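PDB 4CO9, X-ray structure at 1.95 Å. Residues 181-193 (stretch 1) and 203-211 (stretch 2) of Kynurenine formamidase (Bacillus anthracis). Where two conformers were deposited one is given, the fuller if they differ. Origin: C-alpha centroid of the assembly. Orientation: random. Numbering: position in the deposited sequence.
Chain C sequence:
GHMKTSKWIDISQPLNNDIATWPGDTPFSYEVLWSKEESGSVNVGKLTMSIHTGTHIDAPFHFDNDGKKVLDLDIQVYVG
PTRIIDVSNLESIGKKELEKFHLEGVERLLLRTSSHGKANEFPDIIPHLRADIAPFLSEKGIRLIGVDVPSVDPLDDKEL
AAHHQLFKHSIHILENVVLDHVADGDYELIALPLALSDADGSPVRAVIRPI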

# COMPACT_ATOMS: atom_id res chain seq x y z
N HIS C 181 -13.97 15.21 2.92
CA HIS C 181 -13.06 16.29 3.26
C HIS C 181 -12.30 16.86 2.05
O HIS C 181 -11.43 17.68 2.22
N VAL C 182 -12.64 16.43 0.84
CA VAL C 182 -11.96 16.93 -0.35
C VAL C 182 -12.95 17.50 -1.36
O VAL C 182 -14.07 17.01 -1.52
N ALA C 183 -12.50 18.53 -2.04
CA ALA C 183 -13.33 19.22 -3.02
C ALA C 183 -13.31 18.49 -4.34
O ALA C 183 -12.36 17.74 -4.65
N ASP C 184 -14.35 18.72 -5.14
CA ASP C 184 -14.38 18.23 -6.51
C ASP C 184 -13.22 18.80 -7.29
O ASP C 184 -12.73 19.89 -6.98
N GLY C 185 -12.78 18.10 -8.32
CA GLY C 185 -11.77 18.63 -9.21
C GLY C 185 -10.70 17.63 -9.57
O GLY C 185 -10.90 16.42 -9.48
N ASP C 186 -9.55 18.17 -9.97
CA ASP C 186 -8.47 17.40 -10.50
C ASP C 186 -7.35 17.21 -9.51
O ASP C 186 -6.93 18.15 -8.83
N TYR C 187 -6.86 15.98 -9.45
CA TYR C 187 -5.83 15.61 -8.52
C TYR C 187 -4.91 14.61 -9.19
O TYR C 187 -5.22 14.09 -10.28
N GLU C 188 -3.80 14.33 -8.54
CA GLU C 188 -3.03 13.13 -8.81
C GLU C 188 -3.42 12.11 -7.74
O GLU C 188 -3.53 12.47 -6.57
N LEU C 189 -3.68 10.88 -8.16
CA LEU C 189 -4.09 9.79 -7.25
C LEU C 189 -2.96 8.78 -7.13
O LEU C 189 -2.26 8.51 -8.11
N ILE C 190 -2.78 8.25 -5.93
CA ILE C 190 -1.99 7.04 -5.71
C ILE C 190 -2.88 6.07 -4.92
O ILE C 190 -3.41 6.42 -3.87
N ALA C 191 -3.01 4.85 -5.43
CA ALA C 191 -3.80 3.82 -4.74
C ALA C 191 -3.32 2.42 -5.10
O ALA C 191 -4.03 1.64 -5.72
N LEU C 192 -2.08 2.11 -4.71
CA LEU C 192 -1.38 0.94 -5.23
C LEU C 192 -1.70 -0.33 -4.45
O LEU C 192 -1.62 -0.34 -3.22
N PRO C 193 -2.02 -1.43 -5.15
CA PRO C 193 -2.15 -2.70 -4.44
C PRO C 193 -0.81 -3.22 -3.96
O PRO C 193 0.22 -2.96 -4.59
N PRO C 203 -5.86 -4.32 0.20
CA PRO C 203 -5.95 -2.99 0.81
C PRO C 203 -4.89 -2.08 0.20
O PRO C 203 -3.84 -2.55 -0.27
N VAL C 204 -5.19 -0.79 0.18
CA VAL C 204 -4.29 0.22 -0.37
C VAL C 204 -4.29 1.44 0.53
O VAL C 204 -5.21 1.64 1.34
N ARG C 205 -3.24 2.24 0.40
CA ARG C 205 -3.26 3.58 0.97
C ARG C 205 -3.54 4.52 -0.19
O ARG C 205 -2.66 4.77 -1.02
N ALA C 206 -4.78 4.97 -0.28
CA ALA C 206 -5.16 5.91 -1.29
C ALA C 206 -4.92 7.32 -0.79
O ALA C 206 -5.38 7.70 0.30
N VAL C 207 -4.17 8.09 -1.58
CA VAL C 207 -3.93 9.50 -1.31
C VAL C 207 -4.07 10.30 -2.60
O VAL C 207 -3.91 9.76 -3.70
N ILE C 208 -4.32 11.60 -2.46
CA ILE C 208 -4.44 12.51 -3.61
C ILE C 208 -3.74 13.84 -3.36
O ILE C 208 -3.63 14.29 -2.21
N ARG C 209 -3.27 14.45 -4.44
CA ARG C 209 -2.66 15.76 -4.39
C ARG C 209 -3.31 16.65 -5.45
O ARG C 209 -3.39 16.26 -6.62
N PRO C 210 -3.76 17.86 -5.06
CA PRO C 210 -4.42 18.73 -6.04
C PRO C 210 -3.47 19.12 -7.17
O PRO C 210 -2.29 19.34 -6.91
N ILE C 211 -3.95 19.16 -8.41
CA ILE C 211 -3.07 19.49 -9.54
C ILE C 211 -2.66 20.96 -9.53
O ILE C 211 -1.60 21.29 -10.09
OXT ILE C 211 -3.36 21.84 -9.01

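Two antiparallel strands, joined by backbone hydrogen bonds, carry this contact, and from Glu188 to Ile190 the paired side chains alternate between the faces of the sheet. Before the strand begins, Val182 (chi1 m) points its CB toward stretch 2 and sets CG1 4.0 Å from Ile208 CD1. Gly185 has backbone angles at which a CB would be jammed against the preceding carbonyl oxygen, so the backbone itself calls for glycine.

Asp186 (m) works across the gap mainly through its main chain: Ile211 N donates to Asp186 O at 3.2 Å. Asp186 CB lies 3.7 Å from Ile211 CD1, while the carboxylate leads away and finds a partner elsewhere in the structure. Ile211 (p, m), though C-terminal and exposed, starts sideways, but its end comes nearer stretch 1; its CG2 branch also lies 3.6 Å from Tyr187 N.

Tyr187 (m, chi2 81°) is buried and offers its ring to stretch 2. Ile208 (p, t) lays CD1 over one face of the ring, 3.8 Å from the centroid and 20° off the normal, a CH-pi contact; its CD1 thus serves both Val182 and the tyrosine. Pro210 CB adds a contact at 4.1 Å to Tyr187 CE2. The hydroxyl is satisfied within its own stretch, where Tyr187 OH donates to Ala183 O at 2.6 Å, tying the ring to the preceding loop.

Glu188 (m, m) pairs with Arg209 (t, t, p) on the same face, yet the link is backbone: Glu188 N to Arg209 O is 2.8 Å and Arg209 N to Glu188 O is 2.9 Å. The glutamate's end leads away from stretch 2. Leu189 (t, p) returns to the face of Ile208, and its CD1 reaches 3.7 Å from Ile208 CG2.

Ile190 (m, t) and Val207 (m) share the face of Glu188 and Arg209, with Ile190 CB 3.8 Å from Val207 CG2. Ile190 N donates to Val207 O and Val207 N to Ile190 O, each at 2.9 Å.

Beyond this pair come two alanines: Ala191 CB meets Ala206 CB at 4.0 Å and Val204 CG2 at 4.2 Å. Val204 (m) points toward stretch 1 and brings CG1 to 3.2 Å from Leu192 O. Leu192 (m, t) turns its own CB away, and two waters replace direct pairing with Arg205. Water 1 donates to Leu192 O (2.6 Å) and accepts from Arg205 N (2.9 Å); water 2 accepts from Leu192 N (3.1 Å) and donates to Arg205 O (2.9 Å). Pro193 also points away, its N 3.8 Å from Val204 CG1.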

# COMPACT_ATOMS: atom_id res chain seq x y z
CB HIS C 181 -12.07 15.84 4.34
CG HIS C 181 -11.16 14.73 3.91
ND1 HIS C 181 -11.60 13.43 3.77
CD2 HIS C 181 -9.84 14.72 3.61
CE1 HIS C 181 -10.59 12.67 3.37
NE2 HIS C 181 -9.51 13.43 3.27
CB VAL C 182 -11.07 15.85 -1.02
CG1 VAL C 182 -10.14 15.22 0.01
CG2 VAL C 182 -11.90 14.79 -1.71
CB ALA C 183 -12.83 20.65 -3.20
CB ASP C 184 -15.67 18.64 -7.22
CG ASP C 184 -16.89 17.96 -6.66
OD1 ASP C 184 -16.78 16.92 -5.99
OD2 ASP C 184 -18.00 18.45 -6.95
CB ASP C 186 -7.94 18.04 -11.78
CG ASP C 186 -8.87 17.84 -12.95
OD1 ASP C 186 -9.59 16.81 -13.01
OD2 ASP C 186 -8.88 18.71 -13.82
CB TYR C 187 -6.44 14.94 -7.30
CG TYR C 187 -7.35 15.80 -6.48
CD1 TYR C 187 -8.69 15.99 -6.85
CD2 TYR C 187 -6.91 16.39 -5.31
CE1 TYR C 187 -9.53 16.76 -6.08
CE2 TYR C 187 -7.74 17.17 -4.53
CZ TYR C 187 -9.05 17.35 -4.91
OH TYR C 187 -9.85 18.14 -4.14
CB GLU C 188 -1.54 13.43 -8.79
CG GLU C 188 -1.08 14.23 -10.01
CD GLU C 188 -0.71 13.36 -11.19
OE1 GLU C 188 -0.96 12.16 -11.13
OE2 GLU C 188 -0.21 13.88 -12.21
CB LEU C 189 -5.32 9.06 -7.79
CG LEU C 189 -5.80 7.78 -7.08
CD1 LEU C 189 -6.28 8.05 -5.66
CD2 LEU C 189 -6.92 7.13 -7.89
CB ILE C 190 -0.73 7.31 -4.89
CG1 ILE C 190 0.16 8.35 -5.59
CG2 ILE C 190 0.05 6.01 -4.67
CD1 ILE C 190 1.26 8.89 -4.71
CB ALA C 191 -5.27 3.99 -5.06
CB LEU C 192 0.13 1.17 -5.18
CG LEU C 192 0.71 2.07 -6.28
CD1 LEU C 192 2.02 2.68 -5.81
CD2 LEU C 192 0.90 1.29 -7.57
CB PRO C 193 -2.72 -3.66 -5.49
CG PRO C 193 -2.53 -3.02 -6.81
CD PRO C 193 -2.23 -1.56 -6.61
CB PRO C 203 -5.65 -3.23 2.30
CG PRO C 203 -5.04 -4.57 2.37
CD PRO C 203 -5.46 -5.36 1.16
CB VAL C 204 -4.70 0.65 -1.79
CG1 VAL C 204 -4.79 -0.54 -2.72
CG2 VAL C 204 -6.01 1.43 -1.78
CB ARG C 205 -1.94 3.94 1.63
CG ARG C 205 -1.99 5.25 2.42
CD ARG C 205 -2.87 5.10 3.64
NE ARG C 205 -2.92 6.28 4.49
CZ ARG C 205 -2.02 6.61 5.40
NH1 ARG C 205 -0.91 5.90 5.59
NH2 ARG C 205 -2.21 7.70 6.12
CB ALA C 206 -6.62 5.73 -1.68
CB VAL C 207 -2.51 9.75 -0.73
CG1 VAL C 207 -2.31 8.97 0.55
CG2 VAL C 207 -1.43 9.37 -1.74
CB ILE C 208 -5.92 12.80 -3.97
CG1 ILE C 208 -6.70 13.38 -2.77
CG2 ILE C 208 -6.58 11.54 -4.50
CD1 ILE C 208 -8.13 13.79 -3.08
CB ARG C 209 -1.17 15.63 -4.70
CG ARG C 209 -0.40 16.92 -4.64
CD ARG C 209 1.09 16.67 -4.75
NE ARG C 209 1.48 16.15 -6.04
CZ ARG C 209 2.72 15.82 -6.37
NH1 ARG C 209 3.71 15.93 -5.49
NH2 ARG C 209 2.98 15.37 -7.59
CB PRO C 210 -4.86 19.95 -5.22
CG PRO C 210 -4.27 19.79 -3.87
CD PRO C 210 -3.72 18.42 -3.70
CB ILE C 211 -3.64 19.21 -10.96
CG1 ILE C 211 -4.62 20.32 -11.40
CG2 ILE C 211 -4.22 17.82 -11.08
CD1 ILE C 211 -5.73 20.67 -10.44
O HOH W 1 -1.04 1.21 -1.17
O HOH W 2 -0.49 3.46 -2.47